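Local structure of probable transcriptional regulator, TetR family protein (Rhodococcus sp., 3BJB) at residues B[47-51]-B[52-56]; B[172-175]-B[176-180]; B[125-129]-B[130-134]. The protein probably binds cis-regulatory DNA and controls transcription as a dimeric regulator of the TetR family. All blocks are in the same frame, centred on the assembly; numbering follows the deposited sequence.

Contact 1 (B[47-51]-B[52-56]); sequences EVAKR and AGVAI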
loop_
_atom_site.group_PDB
_atom_site.type_symbol
_atom_site.label_atom_id
_atom_site.label_comp_id
_atom_site.label_asym_id
_atom_site.label_seq_id
_atom_site.Cartn_x
_atom_site.Cartn_y
_atom_site.Cartn_z
ATOM N N GLU B 47 -0.349 13.081 23.788
ATOM C CA GLU B 47 -0.504 11.865 24.595
ATOM C C GLU B 47 0.772 10.971 24.592
ATOM O O GLU B 47 1.217 10.524 25.657
ATOM C CB GLU B 47 -1.803 11.117 24.237
ATOM C CG GLU B 47 -2.029 9.761 24.972
ATOM C CD GLU B 47 -2.169 9.846 26.523
ATOM O OE1 GLU B 47 -1.873 10.917 27.127
ATOM O OE2 GLU B 47 -2.577 8.824 27.145
ATOM N N VAL B 48 1.376 10.748 23.416
ATOM C CA VAL B 48 2.723 10.126 23.340
ATOM C C VAL B 48 3.722 10.871 24.263
ATOM O O VAL B 48 4.506 10.242 24.984
ATOM C CB VAL B 48 3.303 10.023 21.860
ATOM C CG1 VAL B 48 4.666 9.319 21.827
ATOM C CG2 VAL B 48 2.338 9.312 20.890
ATOM N N ALA B 49 3.679 12.203 24.262
ATOM C CA ALA B 49 4.575 12.967 25.118
ATOM C C ALA B 49 4.291 12.677 26.593
ATOM O O ALA B 49 5.219 12.423 27.376
ATOM C CB ALA B 49 4.474 14.446 24.823
ATOM N N LYS B 50 3.004 12.703 26.950
ATOM C CA LYS B 50 2.540 12.341 28.292
ATOM C C LYS B 50 2.851 10.871 28.696
ATOM O O LYS B 50 3.067 10.591 29.865
ATOM C CB LYS B 50 1.038 12.661 28.464
ATOM C CG LYS B 50 0.496 12.166 29.798
ATOM C CD LYS B 50 -0.956 12.502 30.107
ATOM C CE LYS B 50 -1.217 12.097 31.587
ATOM N NZ LYS B 50 -2.520 12.490 32.207
ATOM N N ARG B 51 2.855 9.934 27.747
ATOM C CA ARG B 51 3.200 8.550 28.087
ATOM C C ARG B 51 4.694 8.383 28.255
ATOM O O ARG B 51 5.153 7.960 29.309
ATOM C CB ARG B 51 2.689 7.577 27.046
ATOM C CG ARG B 51 1.226 7.392 27.077
ATOM C CD ARG B 51 0.840 6.129 27.810
ATOM N NE ARG B 51 -0.620 6.057 27.816
ATOM C CZ ARG B 51 -1.343 5.140 27.181
ATOM N NH1 ARG B 51 -0.757 4.159 26.495
ATOM N NH2 ARG B 51 -2.665 5.201 27.251
ATOM N N ALA B 52 5.451 8.745 27.224
ATOM C CA ALA B 52 6.909 8.659 27.254
ATOM C C ALA B 52 7.514 9.499 28.367
ATOM O O ALA B 52 8.740 9.513 28.557
ATOM C CB ALA B 52 7.478 9.082 25.907
ATOM N N GLY B 53 6.652 10.214 29.090
ATOM C CA GLY B 53 7.064 11.088 30.194
ATOM C C GLY B 53 8.073 12.131 29.768
ATOM O O GLY B 53 9.102 12.296 30.416
ATOM N N VAL B 54 7.777 12.819 28.667
ATOM C CA VAL B 54 8.678 13.822 28.085
ATOM C C VAL B 54 7.915 15.099 27.704
ATOM O O VAL B 54 6.673 15.089 27.636
ATOM C CB VAL B 54 9.426 13.270 26.835
ATOM C CG1 VAL B 54 10.293 12.074 27.199
ATOM C CG2 VAL B 54 8.448 12.902 25.717
ATOM N N ALA B 55 8.655 16.190 27.464
ATOM C CA ALA B 55 8.077 17.437 26.949
ATOM C C ALA B 55 7.675 17.266 25.480
ATOM O O ALA B 55 8.368 16.565 24.723
ATOM C CB ALA B 55 9.058 18.570 27.087
ATOM N N ILE B 56 6.563 17.908 25.089
ATOM C CA ILE B 56 6.056 17.852 23.701
ATOM C C ILE B 56 7.130 18.328 22.703
ATOM O O ILE B 56 7.273 17.767 21.615
ATOM C CB ILE B 56 4.686 18.614 23.524
ATOM C CG1 ILE B 56 4.128 18.483 22.103
ATOM C CG2 ILE B 56 4.839 20.099 23.830
ATOM C CD1 ILE B 56 3.459 17.145 21.742
#
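Ala49 and Val54 hold the turn that ends helix 45-51 by a backbone bond five residues long: Val54 N reaches Ala49 O at 2.9 Å with an almost straight N-H (177°). One step earlier, Ala52 N bonds to Val48 O, also at 2.9 Å, as the last regular helical link. The chain then leaves the helix at Gly53, whose positive phi (57°) favours a glycine and swings the backbone round so that the next amide can turn back to Ala49 O.

Apolar contact is modest and centres on a small residue. The methyl of Ala49 meets the backbone at Ile56 CA at 3.9 Å and lies 4.2 Å from Ile56 CD1, at the start of the next helix. Val54 CG2 stands 4.4 Å from Ala49 CB, a looser apolar contact. Leu59 of helix 56-62 covers Ala49 and Val48, while the buried methyl of Ala52 packs on Met27 of helix 22-37.

Charge works on the side facing helix 22-37. Arg51 turns away from the loop and bends at chi2, which carries its guanidinium back along the helix; NE forms a salt bridge to Glu47 OE2 at 3.5 Å. Its NH2 pairs with Glu37, tying this helix to helix 22-37.

A short helix, a turn through Gly53 and a second helix starting just after Ala55, at the N-cap position, make up a helix-turn-helix, and the predicted DNA-binding motif of this TetR-type domain includes residues 47-56.

Contact 2 (B[172-175]-B[176-180]); sequences GVIQ and SCLNG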
loop_
_atom_site.group_PDB
_atom_site.type_symbol
_atom_site.label_atom_id
_atom_site.label_comp_id
_atom_site.label_asym_id
_atom_site.label_seq_id
_atom_site.Cartn_x
_atom_site.Cartn_y
_atom_site.Cartn_z
ATOM N N GLY B 172 1.382 -4.574 -0.152
ATOM C CA GLY B 172 0.034 -4.536 -0.701
ATOM C C GLY B 172 -0.847 -5.624 -0.109
ATOM O O GLY B 172 -1.985 -5.360 0.279
ATOM N N VAL B 173 -0.292 -6.840 -0.004
ATOM C CA VAL B 173 -1.046 -7.980 0.461
ATOM C C VAL B 173 -1.476 -7.766 1.901
ATOM O O VAL B 173 -2.642 -8.081 2.268
ATOM C CB VAL B 173 -0.229 -9.278 0.348
ATOM C CG1 VAL B 173 -1.056 -10.453 0.805
ATOM C CG2 VAL B 173 0.328 -9.467 -1.117
ATOM N N ILE B 174 -0.557 -7.241 2.725
ATOM C CA ILE B 174 -0.881 -6.984 4.128
ATOM C C ILE B 174 -1.982 -5.936 4.236
ATOM O O ILE B 174 -2.966 -6.138 4.938
ATOM C CB ILE B 174 0.325 -6.496 4.953
ATOM C CG1 ILE B 174 1.521 -7.378 4.706
ATOM C CG2 ILE B 174 0.009 -6.627 6.435
ATOM C CD1 ILE B 174 1.341 -8.734 5.306
ATOM N N GLN B 175 -1.810 -4.831 3.525
ATOM C CA GLN B 175 -2.722 -3.720 3.585
ATOM C C GLN B 175 -4.110 -4.278 3.283
ATOM O O GLN B 175 -5.097 -4.014 3.983
ATOM C CB GLN B 175 -2.317 -2.700 2.515
ATOM C CG GLN B 175 -2.375 -1.216 2.930
ATOM C CD GLN B 175 -1.498 -0.307 2.008
ATOM O OE1 GLN B 175 -0.901 -0.784 1.042
ATOM N NE2 GLN B 175 -1.442 1.007 2.320
ATOM N N SER B 176 -4.130 -5.093 2.238
ATOM C CA SER B 176 -5.307 -5.767 1.762
ATOM C C SER B 176 -5.969 -6.687 2.799
ATOM O O SER B 176 -7.196 -6.683 2.974
ATOM C CB SER B 176 -4.934 -6.513 0.505
ATOM O OG SER B 176 -5.956 -7.385 0.168
ATOM N N CYS B 177 -5.121 -7.456 3.467
ATOM C CA CYS B 177 -5.466 -8.279 4.607
ATOM C C CYS B 177 -6.041 -7.511 5.801
ATOM O O CYS B 177 -7.065 -7.883 6.351
ATOM C CB CYS B 177 -4.214 -9.030 5.048
ATOM S SG CYS B 177 -4.574 -10.612 5.822
ATOM N N LEU B 178 -5.380 -6.435 6.209
ATOM C CA LEU B 178 -5.915 -5.588 7.250
ATOM C C LEU B 178 -7.298 -5.047 6.880
ATOM O O LEU B 178 -8.198 -5.003 7.699
ATOM C CB LEU B 178 -4.939 -4.471 7.502
ATOM C CG LEU B 178 -3.917 -4.525 8.658
ATOM C CD1 LEU B 178 -3.921 -5.803 9.491
ATOM C CD2 LEU B 178 -2.520 -4.156 8.128
ATOM N N ASN B 179 -7.503 -4.704 5.615
ATOM C CA ASN B 179 -8.798 -4.191 5.177
ATOM C C ASN B 179 -9.900 -5.203 4.984
ATOM O O ASN B 179 -11.073 -4.824 4.901
ATOM C CB ASN B 179 -8.642 -3.437 3.895
ATOM C CG ASN B 179 -7.888 -2.164 4.071
ATOM O OD1 ASN B 179 -7.954 -1.500 5.154
ATOM N ND2 ASN B 179 -7.182 -1.767 2.999
ATOM N N GLY B 180 -9.531 -6.476 4.899
ATOM C CA GLY B 180 -10.489 -7.580 4.975
ATOM C C GLY B 180 -10.882 -8.071 3.595
ATOM O O GLY B 180 -11.921 -8.742 3.457
#
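Ile174 and Leu178 meet one helical turn apart because the isoleucine has CG1 beside its backbone N (chi1 -48°), which leaves CG2 anti to that N and facing along the helix; CG2 lies 3.9 Å from Leu178 CD2. The two side chains run side by side and point the same way, and both pack on helix 95-111, Ile174 on Leu110 and Leu178 on Leu111. In Asn179, CG beside the backbone N (chi1 -69°) places the amide back over the preceding turn, with ND2 3.2 Å from Gln175 O at an angle too poor for a bond. That nitrogen instead donates to Ser125 O of the second subunit.

Beneath the side chains runs a regular ladder of helical bonds. Leu178 N bonds to Ile174 O at 2.7 Å, and Asn179 N closes the ladder on Gln175 O at 3.0 Å. The CB atoms of Ser176 and Cys177 rest close against the carbonyls of the turn below; Cys177 also packs on Ala187 of helix 184-198.

Gly180 ends the helix in a Schellman motif, its N sending weak bonds to Ser176 O at 3.0 Å and to Cys177 O at 3.2 Å, with a positive phi that calls for glycine.

The chemistry divides accordingly: Ile174 and Leu178 pack on the chain's own helices, Val173 and Ser176 also meet Gln168 of the second subunit, and the hydrogen bond donated by Asn179 ND2 joins the end of this helix to the dimer interface.

Contact 3 (B[125-129]-B[130-134]); sequences STANV and ASVPD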
loop_
_atom_site.group_PDB
_atom_site.type_symbol
_atom_site.label_atom_id
_atom_site.label_comp_id
_atom_site.label_asym_id
_atom_site.label_seq_id
_atom_site.Cartn_x
_atom_site.Cartn_y
_atom_site.Cartn_z
ATOM N N SER B 125 3.244 4.267 3.761
ATOM C CA SER B 125 2.623 4.599 2.488
ATOM C C SER B 125 2.658 6.096 2.224
ATOM O O SER B 125 3.148 6.508 1.194
ATOM C CB SER B 125 1.191 4.092 2.435
ATOM O OG SER B 125 1.194 2.689 2.444
ATOM N N THR B 126 2.158 6.907 3.145
ATOM C CA THR B 126 2.113 8.349 2.934
ATOM C C THR B 126 3.476 9.068 3.089
ATOM O O THR B 126 3.570 10.240 2.783
ATOM C CB THR B 126 1.071 9.047 3.880
ATOM O OG1 THR B 126 1.503 8.963 5.248
ATOM C CG2 THR B 126 -0.317 8.416 3.759
ATOM N N ALA B 127 4.530 8.393 3.541
ATOM C CA ALA B 127 5.742 9.107 3.955
ATOM C C ALA B 127 6.727 9.424 2.849
ATOM O O ALA B 127 7.581 8.621 2.524
ATOM C CB ALA B 127 6.459 8.362 5.078
ATOM N N ASN B 128 6.655 10.628 2.305
ATOM C CA ASN B 128 7.649 11.010 1.328
ATOM C C ASN B 128 9.065 10.884 1.878
ATOM O O ASN B 128 9.357 11.289 3.012
ATOM C CB ASN B 128 7.399 12.394 0.761
ATOM C CG ASN B 128 8.125 12.599 -0.537
ATOM O OD1 ASN B 128 9.355 12.698 -0.566
ATOM N ND2 ASN B 128 7.375 12.626 -1.632
ATOM N N VAL B 129 9.929 10.300 1.052
ATOM C CA VAL B 129 11.267 9.879 1.472
ATOM C C VAL B 129 12.223 11.078 1.619
ATOM O O VAL B 129 13.101 11.102 2.506
ATOM C CB VAL B 129 11.815 8.731 0.540
ATOM C CG1 VAL B 129 11.512 9.009 -0.954
ATOM C CG2 VAL B 129 13.324 8.439 0.793
ATOM N N ALA B 130 12.023 12.087 0.773
ATOM C CA ALA B 130 12.787 13.317 0.875
ATOM C C ALA B 130 12.478 14.062 2.176
ATOM O O ALA B 130 13.369 14.700 2.749
ATOM C CB ALA B 130 12.538 14.208 -0.340
ATOM N N SER B 131 11.227 13.968 2.636
ATOM C CA SER B 131 10.773 14.699 3.832
ATOM C C SER B 131 11.023 13.975 5.159
ATOM O O SER B 131 11.357 14.614 6.166
ATOM C CB SER B 131 9.296 15.107 3.715
ATOM O OG SER B 131 8.636 14.384 2.699
ATOM N N VAL B 132 10.835 12.656 5.159
ATOM C CA VAL B 132 11.113 11.845 6.335
ATOM C C VAL B 132 12.130 10.788 5.948
ATOM O O VAL B 132 11.790 9.803 5.291
ATOM C CB VAL B 132 9.821 11.297 7.033
ATOM C CG1 VAL B 132 8.573 11.504 6.180
ATOM C CG2 VAL B 132 9.989 9.837 7.495
ATOM N N PRO B 133 13.402 11.029 6.325
ATOM C CA PRO B 133 14.582 10.287 5.887
ATOM C C PRO B 133 14.743 8.922 6.547
ATOM O O PRO B 133 15.709 8.221 6.255
ATOM C CB PRO B 133 15.748 11.202 6.302
ATOM C CG PRO B 133 15.126 12.489 6.760
ATOM C CD PRO B 133 13.776 12.107 7.256
ATOM N N ASP B 134 13.830 8.567 7.444
ATOM C CA ASP B 134 13.786 7.228 8.008
ATOM C C ASP B 134 12.960 6.337 7.080
ATOM O O ASP B 134 12.929 5.112 7.247
ATOM C CB ASP B 134 13.104 7.241 9.389
ATOM C CG ASP B 134 14.082 7.290 10.563
ATOM O OD1 ASP B 134 15.306 7.107 10.356
ATOM O OD2 ASP B 134 13.610 7.496 11.712
#
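Asn128 and Val132 close the tight part of this turn, where the chain leaves helix 114-126 and heads for helix 134-150. Val132 N bonds to Asn128 O at 2.9 Å, lying in the carbonyl plane with a fairly straight N-H (163°). The same oxygen takes a second donor, Ser131 OG at 3.2 Å, which comes from well above that plane; the amide of Ser131 adds only a weak bond.

The side chain of Asn128 bonds as well. With CG anti to the backbone N (chi1 -161°), its amide swings over the following residues, and OD1 accepts Ala130 N at 3.0 Å in the plane of the amide: an Asx turn. On the buried side, Ala127 CB touches Val132 CG1 at 3.9 Å, and CG1 also lies 3.3 Å from Asn128 O. Val132 goes on to pack on His68 of helix 66-86.

The solvent side is looser. Ala130, Ser131 and Pro133 are exposed, and the proline has no close side-chain contact with residues 125-129. A further face meets the second subunit, where Val129 packs on Asn179 and Asn128 on Gly180 of that subunit.

Putting a leucine at Asn128 would take away OD1 and is likely to leave Ala130 N without its side-chain acceptor, freeing the start of the turn to shift.

One asparagine thus accepts through both its backbone and its side-chain oxygen, bonding Ala130 N and Val132 N, with Ser131 N held only weakly, while Ala127 and Val132 supply the apolar contact on the buried side.

Along the chain the order is contact 1, contact 3, contact 2. Contact 1 lies in the predicted helix-turn-helix, its centre about 23 Å from that of contact 3 and about 31 Å from that of contact 2, and it touches neither. Contact 3 follows helix 114-126 and leads to helix 134-150; contact 2 ends helix 157-179. Both belong to the TetR-type C-terminal domain, their centres about 21 Å apart, and meet where Gln175 NE2 lies 3.1 Å from Ser125 OG. Both also touch the second subunit, which contact 1 does not. Helix 66-86, against which contact 3 packs, follows the helix-turn-helix, consistent with the TetR plan of a DNA-binding head joined to a dimerising helical body.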